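Local coordinates for 4-alpha-glucanotransferase (Aquifex aeolicus, PDB 1TZ7), which is an amylomaltase, or disproportionating enzyme, a single-chain protein built around an eight-stranded parallel beta/alpha barrel with additional helices and a small antiparallel sheet, at residues W172-E175 with L176-E180; E466-M469 with N470-G473; E282-G285 with F286-W289; H307-G310 with F311-W315. One frame throughout, in Å; residues are numbered along the deposited sequence.

Interaction 1: residues W172-E175 with L176-E180; sequences WDEE and LKRRE
Glu174 sends CG anti to its own backbone N (chi1 -160°) and then bends at chi2, while Arg178, one helical turn on, holds CG beside the backbone N (chi1 -52°). The two chains then leave the backbone side by side, pointing the same way, beside the short helix 174-177, which a Schellman motif brings to an end. Glu174 OE2 lies 3.5 Å from Arg178 NE in a salt bridge, and because the guanidinium and carboxylate planes stand 80° apart the two charges do not meet as a flat pair. A longer bridge joins the same OE2 to Lys177 NZ at 3.7 Å; that ammonium also donates to Asp250 O. Glu174 is thus shared between two cations at the exposed surface. On the inner side, Trp172 turns a ring edge to Leu176 and packs against helix 149-165. Arg179, with positive phi, is the C-prime residue: its N makes a weak 3.2 Å bond to Leu176 O. Its guanidinium reaches Asp154 and lies by Trp239. The outer bond of the motif is firmer, with Glu180 N donating to Glu175 O at 3.0 Å, and Glu175 CG touches Glu180 CB at 3.5 Å.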
loop_
_atom_site.group_PDB
_atom_site.type_symbol
_atom_site.label_atom_id
_atom_site.label_comp_id
_atom_site.label_asym_id
_atom_site.label_seq_id
_atom_site.Cartn_x
_atom_site.Cartn_y
_atom_site.Cartn_z
ATOM N N TRP A 172 -5.198 -0.618 28.041
ATOM C CA TRP A 172 -5.652 0.584 28.760
ATOM C C TRP A 172 -6.672 0.228 29.823
ATOM O O TRP A 172 -7.246 -0.860 29.806
ATOM C CB TRP A 172 -6.277 1.591 27.791
ATOM C CG TRP A 172 -5.316 2.205 26.837
ATOM C CD1 TRP A 172 -3.957 2.266 26.958
ATOM C CD2 TRP A 172 -5.636 2.856 25.608
ATOM N NE1 TRP A 172 -3.414 2.913 25.873
ATOM C CE2 TRP A 172 -4.425 3.286 25.029
ATOM C CE3 TRP A 172 -6.834 3.121 24.927
ATOM C CZ2 TRP A 172 -4.375 3.964 23.808
ATOM C CZ3 TRP A 172 -6.779 3.795 23.715
ATOM C CH2 TRP A 172 -5.559 4.208 23.172
ATOM N N ASP A 173 -6.905 1.159 30.747
ATOM C CA ASP A 173 -8.002 1.037 31.700
ATOM C C ASP A 173 -9.292 0.662 30.973
ATOM O O ASP A 173 -9.523 1.085 29.842
ATOM C CB ASP A 173 -8.195 2.352 32.472
ATOM C CG ASP A 173 -7.259 2.475 33.668
ATOM O OD1 ASP A 173 -6.331 1.649 33.789
ATOM O OD2 ASP A 173 -7.376 3.365 34.535
ATOM N N GLU A 174 -10.128 -0.129 31.635
ATOM C CA GLU A 174 -11.265 -0.778 30.988
ATOM C C GLU A 174 -12.231 0.245 30.378
ATOM O O GLU A 174 -12.896 -0.037 29.386
ATOM C CB GLU A 174 -12.014 -1.665 31.992
ATOM C CG GLU A 174 -12.897 -2.723 31.350
ATOM C CD GLU A 174 -12.236 -4.089 31.316
ATOM O OE1 GLU A 174 -12.152 -4.738 32.384
ATOM O OE2 GLU A 174 -11.801 -4.513 30.220
ATOM N N GLU A 175 -12.296 1.430 30.978
ATOM C CA GLU A 175 -13.253 2.446 30.553
ATOM C C GLU A 175 -12.833 3.111 29.238
ATOM O O GLU A 175 -13.667 3.373 28.380
ATOM C CB GLU A 175 -13.428 3.505 31.641
ATOM C CG GLU A 175 -14.857 3.990 31.794
ATOM C CD GLU A 175 -15.152 4.497 33.182
ATOM O OE1 GLU A 175 -14.788 5.652 33.479
ATOM O OE2 GLU A 175 -15.745 3.740 33.980
ATOM N N LEU A 176 -11.539 3.384 29.091
ATOM C CA LEU A 176 -11.005 3.913 27.829
ATOM C C LEU A 176 -10.928 2.811 26.768
ATOM O O LEU A 176 -11.128 3.062 25.583
ATOM C CB LEU A 176 -9.618 4.523 28.047
ATOM C CG LEU A 176 -9.544 5.703 29.022
ATOM C CD1 LEU A 176 -8.097 6.041 29.340
ATOM C CD2 LEU A 176 -10.268 6.917 28.462
ATOM N N LYS A 177 -10.637 1.593 27.214
ATOM C CA LYS A 177 -10.506 0.440 26.325
ATOM C C LYS A 177 -11.822 0.151 25.593
ATOM O O LYS A 177 -11.820 -0.194 24.413
ATOM C CB LYS A 177 -10.075 -0.790 27.137
ATOM C CG LYS A 177 -9.946 -2.072 26.337
ATOM C CD LYS A 177 -9.530 -3.235 27.236
ATOM C CE LYS A 177 -9.635 -4.565 26.519
ATOM N NZ LYS A 177 -9.589 -5.712 27.467
ATOM N N ARG A 178 -12.937 0.296 26.305
ATOM C CA ARG A 178 -14.254 -0.024 25.756
ATOM C C ARG A 178 -14.979 1.243 25.306
ATOM O O ARG A 178 -16.155 1.203 24.960
ATOM C CB ARG A 178 -15.097 -0.765 26.801
ATOM C CG ARG A 178 -14.403 -1.975 27.415
ATOM C CD ARG A 178 -15.273 -3.211 27.507
ATOM N NE ARG A 178 -14.517 -4.372 27.966
ATOM C CZ ARG A 178 -15.053 -5.558 28.245
ATOM N NH1 ARG A 178 -16.363 -5.751 28.114
ATOM N NH2 ARG A 178 -14.278 -6.554 28.659
ATOM N N ARG A 179 -14.267 2.369 25.326
ATOM C CA ARG A 179 -14.772 3.626 24.775
ATOM C C ARG A 179 -16.080 4.067 25.450
ATOM O O ARG A 179 -17.046 4.425 24.779
ATOM C CB ARG A 179 -14.971 3.504 23.256
ATOM C CG ARG A 179 -13.674 3.313 22.481
ATOM C CD ARG A 179 -13.869 3.077 20.991
ATOM N NE ARG A 179 -14.706 4.108 20.373
ATOM C CZ ARG A 179 -14.285 5.331 20.051
ATOM N NH1 ARG A 179 -15.124 6.193 19.495
ATOM N NH2 ARG A 179 -13.024 5.693 20.280
ATOM N N GLU A 180 -16.098 4.038 26.776
ATOM C CA GLU A 180 -17.198 4.627 27.533
ATOM C C GLU A 180 -17.267 6.127 27.264
ATOM O O GLU A 180 -16.246 6.814 27.264
ATOM C CB GLU A 180 -17.024 4.367 29.036
ATOM C CG GLU A 180 -18.125 3.508 29.649
ATOM C CD GLU A 180 -17.917 2.025 29.400
ATOM O OE1 GLU A 180 -17.065 1.420 30.085
ATOM O OE2 GLU A 180 -18.607 1.464 28.523
#

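Interaction 2: residues E466-M469 with N470-G473; sequences EARM and NYPG
Arg468 NE donates to Asn470 O at 2.9 Å, folding an arginine forward onto the backbone that follows it. The N-H...O angle is 146°, and the donor stands above the carbonyl plane, so the bond is short but bent. An extended side chain makes this reach possible: CG lies anti to the backbone N (chi1 -172°) and the chain runs straight to NE. Beyond that bond the guanidinium settles flat on the ring of Tyr471, with centres 3.9 Å apart and planes only 17° from parallel. NH1 rides over one face, displaced toward the rim, 3.4 Å from both CD2 and CE2 of Tyr471. The positive charge thus faces the pi cloud as a cation-pi pair, while the bonds from NE and NH2 help to fix the turn of the group. NH2 passes 3.5 Å from CD of Pro472, whose ring lies across the arginine, and donates to Asp405 O; the carboxylate of Asp405 also accepts from Asn470 ND2. Arg474 makes a further cation-pi contact with Tyr471, and Met469 shares backbone bonds with Trp479. The result is a cation-pi stack in the long loop between helices 457-460 and 491-500, beyond the barrel's strand 452-456.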
loop_
_atom_site.group_PDB
_atom_site.type_symbol
_atom_site.label_atom_id
_atom_site.label_comp_id
_atom_site.label_asym_id
_atom_site.label_seq_id
_atom_site.Cartn_x
_atom_site.Cartn_y
_atom_site.Cartn_z
ATOM N N GLU A 466 19.276 -7.709 -4.590
ATOM C CA GLU A 466 19.632 -6.738 -3.554
ATOM C C GLU A 466 18.591 -5.604 -3.440
ATOM O O GLU A 466 18.476 -4.968 -2.395
ATOM C CB GLU A 466 21.040 -6.155 -3.822
ATOM C CG GLU A 466 21.079 -4.975 -4.807
ATOM C CD GLU A 466 21.046 -5.410 -6.270
ATOM O OE1 GLU A 466 21.159 -4.532 -7.153
ATOM O OE2 GLU A 466 20.910 -6.620 -6.537
ATOM N N ALA A 467 17.839 -5.370 -4.518
ATOM C CA ALA A 467 16.860 -4.274 -4.558
ATOM C C ALA A 467 15.427 -4.770 -4.301
ATOM O O ALA A 467 14.465 -4.049 -4.540
ATOM C CB ALA A 467 16.934 -3.558 -5.899
ATOM N N ARG A 468 15.298 -5.999 -3.813
ATOM C CA ARG A 468 13.989 -6.550 -3.473
ATOM C C ARG A 468 13.346 -5.745 -2.332
ATOM O O ARG A 468 13.967 -5.512 -1.299
ATOM C CB ARG A 468 14.123 -8.015 -3.062
ATOM C CG ARG A 468 12.801 -8.720 -2.867
ATOM C CD ARG A 468 12.925 -10.235 -2.666
ATOM N NE ARG A 468 11.622 -10.853 -2.458
ATOM C CZ ARG A 468 11.399 -12.158 -2.475
ATOM N NH1 ARG A 468 12.395 -13.006 -2.691
ATOM N NH2 ARG A 468 10.174 -12.621 -2.276
ATOM N N MET A 469 12.108 -5.331 -2.532
ATOM C CA MET A 469 11.415 -4.505 -1.558
ATOM C C MET A 469 10.998 -5.337 -0.342
ATOM O O MET A 469 11.306 -4.983 0.789
ATOM C CB MET A 469 10.185 -3.845 -2.195
ATOM C CG MET A 469 9.566 -2.739 -1.354
ATOM S SD MET A 469 10.727 -1.380 -0.985
ATOM C CE MET A 469 9.564 -0.017 -0.725
ATOM N N ASN A 470 10.303 -6.449 -0.584
ATOM C CA ASN A 470 9.801 -7.296 0.515
ATOM C C ASN A 470 9.945 -8.785 0.235
ATOM O O ASN A 470 9.744 -9.245 -0.894
ATOM C CB ASN A 470 8.333 -6.972 0.817
ATOM C CG ASN A 470 7.757 -7.841 1.939
ATOM O OD1 ASN A 470 8.285 -7.870 3.046
ATOM N ND2 ASN A 470 6.667 -8.549 1.644
ATOM N N TYR A 471 10.287 -9.531 1.287
ATOM C CA TYR A 471 10.371 -10.982 1.244
ATOM C C TYR A 471 9.307 -11.560 2.194
ATOM O O TYR A 471 9.514 -11.608 3.401
ATOM C CB TYR A 471 11.778 -11.428 1.694
ATOM C CG TYR A 471 12.209 -12.803 1.197
ATOM C CD1 TYR A 471 11.391 -13.923 1.372
ATOM C CD2 TYR A 471 13.444 -12.982 0.568
ATOM C CE1 TYR A 471 11.788 -15.185 0.923
ATOM C CE2 TYR A 471 13.850 -14.239 0.117
ATOM C CZ TYR A 471 13.019 -15.335 0.296
ATOM O OH TYR A 471 13.415 -16.579 -0.148
ATOM N N PRO A 472 8.167 -11.982 1.646
ATOM C CA PRO A 472 7.061 -12.490 2.470
ATOM C C PRO A 472 7.493 -13.652 3.358
ATOM O O PRO A 472 8.272 -14.506 2.920
ATOM C CB PRO A 472 6.030 -12.962 1.429
ATOM C CG PRO A 472 6.355 -12.216 0.199
ATOM C CD PRO A 472 7.839 -12.005 0.211
ATOM N N GLY A 473 6.994 -13.678 4.590
ATOM C CA GLY A 473 7.417 -14.665 5.567
ATOM C C GLY A 473 8.453 -14.108 6.528
ATOM O O GLY A 473 8.349 -14.298 7.741
#

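Interaction 3: residues E282-G285 with F286-W289; sequences EKEG and FRWW
Phe286 presents one face of its ring to the backbone of Glu282, whose CA lies 4.0 Å from the ring centroid and 20° off the normal, a CH-pi contact. Glu282 then runs alongside the ring, pointing the same way, and its CG comes 3.7 Å from CZ of Phe286. Thr336 and Leu337 of helix 334-344 pack on the same phenylalanine. Trp288 and Trp289 meet as neighbours in sequence: Trp288 CZ3 lies over one face of the Trp289 indole, toward its rim, while Trp289 CD1 sits in the plane of the Trp288 ring at its edge. The polar work falls to Glu284. With CG set between the backbone N and the carbonyl carbon (chi1 54°), its bent chain carries the carboxylate forward to the start of helix 287-297. There OE1 accepts from Trp288 N at 3.1 Å, nearly straight at 165°, on the syn side of the carboxylate but somewhat out of its plane. A water donates to the same OE1 at 2.7 Å and takes a weak 3.3 Å bond from Trp289 N, so the glutamate serves two amides of the first turn, the second through water. A negative charge here is probably favoured by the start of the helix. Gly285, whose positive phi suits a residue without a side chain, takes the C-prime place, and its carbonyl accepts from Lys340 NZ. Its N makes a weak bond to Glu282 O, and Phe286 N returns to His281 O. These bonds form a Schellman motif closing helix 278-283, joined directly to the next helix's N-terminus.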
loop_
_atom_site.group_PDB
_atom_site.type_symbol
_atom_site.label_atom_id
_atom_site.label_comp_id
_atom_site.label_asym_id
_atom_site.label_seq_id
_atom_site.Cartn_x
_atom_site.Cartn_y
_atom_site.Cartn_z
ATOM N N GLU A 282 -22.434 -6.641 7.244
ATOM C CA GLU A 282 -23.657 -6.702 6.463
ATOM C C GLU A 282 -24.822 -6.081 7.239
ATOM O O GLU A 282 -25.707 -5.465 6.655
ATOM C CB GLU A 282 -23.977 -8.157 6.093
ATOM C CG GLU A 282 -24.925 -8.305 4.910
ATOM C CD GLU A 282 -24.848 -9.679 4.258
ATOM O OE1 GLU A 282 -25.571 -9.906 3.271
ATOM O OE2 GLU A 282 -24.065 -10.531 4.736
ATOM N N LYS A 283 -24.801 -6.242 8.561
ATOM C CA LYS A 283 -25.845 -5.690 9.425
ATOM C C LYS A 283 -25.826 -4.149 9.437
ATOM O O LYS A 283 -26.881 -3.511 9.518
ATOM C CB LYS A 283 -25.687 -6.220 10.849
ATOM C CG LYS A 283 -26.813 -5.825 11.787
ATOM C CD LYS A 283 -26.607 -6.414 13.183
ATOM C CE LYS A 283 -27.586 -5.818 14.190
ATOM N NZ LYS A 283 -27.066 -5.883 15.580
ATOM N N GLU A 284 -24.627 -3.563 9.358
ATOM C CA GLU A 284 -24.480 -2.100 9.318
ATOM C C GLU A 284 -24.333 -1.579 7.874
ATOM O O GLU A 284 -23.806 -0.488 7.650
ATOM C CB GLU A 284 -23.272 -1.644 10.180
ATOM C CG GLU A 284 -21.945 -2.317 9.833
ATOM C CD GLU A 284 -20.787 -1.324 9.714
ATOM O OE1 GLU A 284 -20.107 -1.329 8.665
ATOM O OE2 GLU A 284 -20.557 -0.542 10.675
ATOM N N GLY A 285 -24.803 -2.368 6.905
ATOM C CA GLY A 285 -24.851 -1.935 5.511
ATOM C C GLY A 285 -23.479 -1.667 4.905
ATOM O O GLY A 285 -23.351 -0.858 3.987
ATOM N N PHE A 286 -22.458 -2.351 5.426
ATOM C CA PHE A 286 -21.079 -2.224 4.930
ATOM C C PHE A 286 -20.568 -0.780 4.976
ATOM O O PHE A 286 -19.753 -0.388 4.154
ATOM C CB PHE A 286 -20.960 -2.767 3.487
ATOM C CG PHE A 286 -21.348 -4.206 3.348
ATOM C CD1 PHE A 286 -22.540 -4.562 2.722
ATOM C CD2 PHE A 286 -20.528 -5.209 3.841
ATOM C CE1 PHE A 286 -22.904 -5.894 2.595
ATOM C CE2 PHE A 286 -20.889 -6.543 3.717
ATOM C CZ PHE A 286 -22.076 -6.885 3.093
ATOM N N ARG A 287 -21.039 0.003 5.940
ATOM C CA ARG A 287 -20.754 1.443 5.932
ATOM C C ARG A 287 -19.304 1.764 6.332
ATOM O O ARG A 287 -18.771 2.786 5.942
ATOM C CB ARG A 287 -21.756 2.220 6.804
ATOM C CG ARG A 287 -21.713 1.898 8.329
ATOM C CD ARG A 287 -22.803 2.654 9.166
ATOM N NE ARG A 287 -24.040 2.626 8.493
ATOM C CZ ARG A 287 -25.100 1.854 8.733
ATOM N NH1 ARG A 287 -25.228 1.036 9.787
ATOM N NH2 ARG A 287 -26.094 1.992 7.911
ATOM N N TRP A 288 -18.675 0.873 7.094
ATOM C CA TRP A 288 -17.255 1.021 7.428
ATOM C C TRP A 288 -16.393 0.850 6.179
ATOM O O TRP A 288 -15.474 1.628 5.940
ATOM C CB TRP A 288 -16.845 0.000 8.489
ATOM C CG TRP A 288 -15.424 0.133 8.934
ATOM C CD1 TRP A 288 -14.921 1.054 9.802
ATOM C CD2 TRP A 288 -14.321 -0.690 8.539
ATOM N NE1 TRP A 288 -13.570 0.858 9.972
ATOM C CE2 TRP A 288 -13.175 -0.207 9.207
ATOM C CE3 TRP A 288 -14.180 -1.791 7.683
ATOM C CZ2 TRP A 288 -11.911 -0.786 9.049
ATOM C CZ3 TRP A 288 -12.922 -2.362 7.528
ATOM C CH2 TRP A 288 -11.808 -1.857 8.210
ATOM N N TRP A 289 -16.706 -0.164 5.380
ATOM C CA TRP A 289 -15.987 -0.399 4.133
ATOM C C TRP A 289 -16.235 0.729 3.130
ATOM O O TRP A 289 -15.331 1.136 2.410
ATOM C CB TRP A 289 -16.386 -1.752 3.526
ATOM C CG TRP A 289 -15.465 -2.849 3.926
ATOM C CD1 TRP A 289 -15.710 -3.839 4.834
ATOM C CD2 TRP A 289 -14.135 -3.064 3.449
ATOM N NE1 TRP A 289 -14.614 -4.662 4.945
ATOM C CE2 TRP A 289 -13.632 -4.207 4.103
ATOM C CE3 TRP A 289 -13.311 -2.408 2.523
ATOM C CZ2 TRP A 289 -12.350 -4.703 3.865
ATOM C CZ3 TRP A 289 -12.036 -2.906 2.290
ATOM C CH2 TRP A 289 -11.572 -4.038 2.955
HETATM O O HOH W 1 -18.491 -2.520 6.888
#

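Interaction 4: residues H307-G310 with F311-W315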
loop_
_atom_site.group_PDB
_atom_site.type_symbol
_atom_site.label_atom_id
_atom_site.label_comp_id
_atom_site.label_asym_id
_atom_site.label_seq_id
_atom_site.Cartn_x
_atom_site.Cartn_y
_atom_site.Cartn_z
ATOM N N HIS A 307 -5.323 -9.021 -1.095
ATOM C CA HIS A 307 -5.962 -10.291 -0.752
ATOM C C HIS A 307 -7.458 -10.295 -1.149
ATOM O O HIS A 307 -8.336 -10.605 -0.328
ATOM C CB HIS A 307 -5.803 -10.593 0.748
ATOM C CG HIS A 307 -6.091 -12.016 1.101
ATOM N ND1 HIS A 307 -5.555 -13.077 0.401
ATOM C CD2 HIS A 307 -6.872 -12.559 2.067
ATOM C CE1 HIS A 307 -5.986 -14.211 0.925
ATOM N NE2 HIS A 307 -6.785 -13.926 1.938
ATOM N N PHE A 308 -7.726 -9.955 -2.409
ATOM C CA PHE A 308 -9.096 -9.853 -2.916
ATOM C C PHE A 308 -9.913 -11.130 -2.647
ATOM O O PHE A 308 -11.101 -11.064 -2.400
ATOM C CB PHE A 308 -9.087 -9.557 -4.420
ATOM C CG PHE A 308 -10.451 -9.534 -5.039
ATOM C CD1 PHE A 308 -11.217 -8.376 -5.019
ATOM C CD2 PHE A 308 -10.982 -10.676 -5.634
ATOM C CE1 PHE A 308 -12.482 -8.351 -5.584
ATOM C CE2 PHE A 308 -12.259 -10.652 -6.204
ATOM C CZ PHE A 308 -13.001 -9.491 -6.177
ATOM N N ARG A 309 -9.258 -12.285 -2.700
ATOM C CA ARG A 309 -9.955 -13.563 -2.553
ATOM C C ARG A 309 -10.637 -13.684 -1.176
ATOM O O ARG A 309 -11.573 -14.464 -1.004
ATOM C CB ARG A 309 -8.985 -14.733 -2.773
ATOM C CG ARG A 309 -8.047 -15.010 -1.593
ATOM C CD ARG A 309 -8.513 -16.129 -0.682
ATOM N NE ARG A 309 -8.676 -17.400 -1.401
ATOM C CZ ARG A 309 -9.854 -18.015 -1.604
ATOM N NH1 ARG A 309 -9.897 -19.157 -2.270
ATOM N NH2 ARG A 309 -10.983 -17.483 -1.144
ATOM N N GLY A 310 -10.159 -12.902 -0.206
ATOM C CA GLY A 310 -10.759 -12.865 1.121
ATOM C C GLY A 310 -12.207 -12.364 1.148
ATOM O O GLY A 310 -12.926 -12.600 2.113
ATOM N N PHE A 311 -12.627 -11.667 0.091
ATOM C CA PHE A 311 -14.005 -11.177 -0.005
ATOM C C PHE A 311 -14.965 -12.306 -0.403
ATOM O O PHE A 311 -16.169 -12.210 -0.186
ATOM C CB PHE A 311 -14.096 -10.028 -1.011
ATOM C CG PHE A 311 -13.362 -8.777 -0.580
ATOM C CD1 PHE A 311 -12.326 -8.264 -1.349
ATOM C CD2 PHE A 311 -13.712 -8.116 0.592
ATOM C CE1 PHE A 311 -11.651 -7.116 -0.957
ATOM C CE2 PHE A 311 -13.035 -6.969 0.986
ATOM C CZ PHE A 311 -12.005 -6.471 0.205
ATOM N N GLU A 312 -14.417 -13.373 -0.979
ATOM C CA GLU A 312 -15.195 -14.587 -1.257
ATOM C C GLU A 312 -15.125 -15.558 -0.083
ATOM O O GLU A 312 -16.140 -16.076 0.362
ATOM C CB GLU A 312 -14.672 -15.271 -2.530
ATOM C CG GLU A 312 -15.561 -16.408 -3.037
ATOM C CD GLU A 312 -15.244 -17.747 -2.376
ATOM O OE1 GLU A 312 -16.187 -18.538 -2.136
ATOM O OE2 GLU A 312 -14.056 -18.006 -2.094
ATOM N N ALA A 313 -13.913 -15.806 0.401
ATOM C CA ALA A 313 -13.700 -16.639 1.586
ATOM C C ALA A 313 -12.320 -16.357 2.180
ATOM O O ALA A 313 -11.363 -16.111 1.451
ATOM C CB ALA A 313 -13.830 -18.121 1.227
ATOM N N TYR A 314 -12.227 -16.393 3.506
ATOM C CA TYR A 314 -10.979 -16.066 4.189
ATOM C C TYR A 314 -10.545 -17.181 5.133
ATOM O O TYR A 314 -11.375 -17.907 5.685
ATOM C CB TYR A 314 -11.119 -14.748 4.958
ATOM C CG TYR A 314 -12.088 -14.801 6.115
ATOM C CD1 TYR A 314 -11.643 -15.056 7.407
ATOM C CD2 TYR A 314 -13.452 -14.585 5.918
ATOM C CE1 TYR A 314 -12.524 -15.102 8.470
ATOM C CE2 TYR A 314 -14.342 -14.629 6.975
ATOM C CZ TYR A 314 -13.873 -14.888 8.252
ATOM O OH TYR A 314 -14.749 -14.934 9.309
ATOM N N TRP A 315 -9.239 -17.309 5.309
ATOM C CA TRP A 315 -8.676 -18.325 6.176
ATOM C C TRP A 315 -8.718 -17.850 7.635
ATOM O O TRP A 315 -8.188 -16.789 7.973
ATOM C CB TRP A 315 -7.239 -18.639 5.751
ATOM C CG TRP A 315 -6.636 -19.827 6.449
ATOM C CD1 TRP A 315 -5.632 -19.810 7.370
ATOM C CD2 TRP A 315 -6.990 -21.204 6.270
ATOM N NE1 TRP A 315 -5.341 -21.089 7.779
ATOM C CE2 TRP A 315 -6.162 -21.965 7.119
ATOM C CE3 TRP A 315 -7.929 -21.877 5.477
ATOM C CZ2 TRP A 315 -6.243 -23.358 7.198
ATOM C CZ3 TRP A 315 -8.006 -23.267 5.561
ATOM C CH2 TRP A 315 -7.170 -23.984 6.412
HETATM O O HOH W 2 -7.255 -15.312 4.311
HETATM O O HOH W 3 -12.873 -20.189 -2.770
#
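Phe308 and Phe311 mark the tightly packed side of this buried turn, whereas the looser side, polar and bridged by water, holds Arg309 and the partly exposed Glu312. The edge of the Phe311 ring is directed at the face of Phe308 in an offset edge-to-face pair, centroids 5.8 Å apart and planes at 70°. Beside the rings the backbone winds as a 3-10 turn, with Phe311 N donating to Phe308 O. Arg309 O is gripped twice, by Glu312 N and by Ala313 N at 3.0 Å; the latter bond is almost straight, at 175°, and lies in the carbonyl plane. Gly310 CA adds a C-H...O contact to Ala313 O at 3.3 Å. On the other side Arg309, bent at chi2 and chi3, curls back over this turn. Its NH2 donates to Ala313 O at 3.0 Å and, in a salt bridge, to Glu312 OE2 at 3.3 Å, meeting that oxygen nearly end-on. A water closes the gap by accepting from Arg309 NH1 and donating to Glu312 OE2 at 2.6 Å, while a second water joins His307 NE2 to Trp315 N. Arg309 NE is held by Phe357 O, and Glu312 OE1 by Lys331. The turn leads from barrel strand 302-305 into strand 313-318 of the antiparallel sheet, with Phe311 against Phe338 of helix 334-344 and Arg309 and Glu312 against Val362 of helix 360-368.

The four local contacts lie in series along one chain, yet only interactions 3 and 4 touch: Trp289 CH2 packs 3.7 Å from Phe311 CZ, edge to face, although their centres are about 17 Å apart. Both also pack on helix 334-344. Interaction 1 is peripheral, its centre about 31 Å from that of the chain, with about 11 Å between its nearest atoms and those of interaction 3. Interaction 2 lies across the chain's centre from interaction 3 and comes within about 12 Å of interaction 4 at the nearest atoms. Interaction 4 follows barrel strand 302-305 and runs into strand 313-318, while interaction 2 follows helix 457-460.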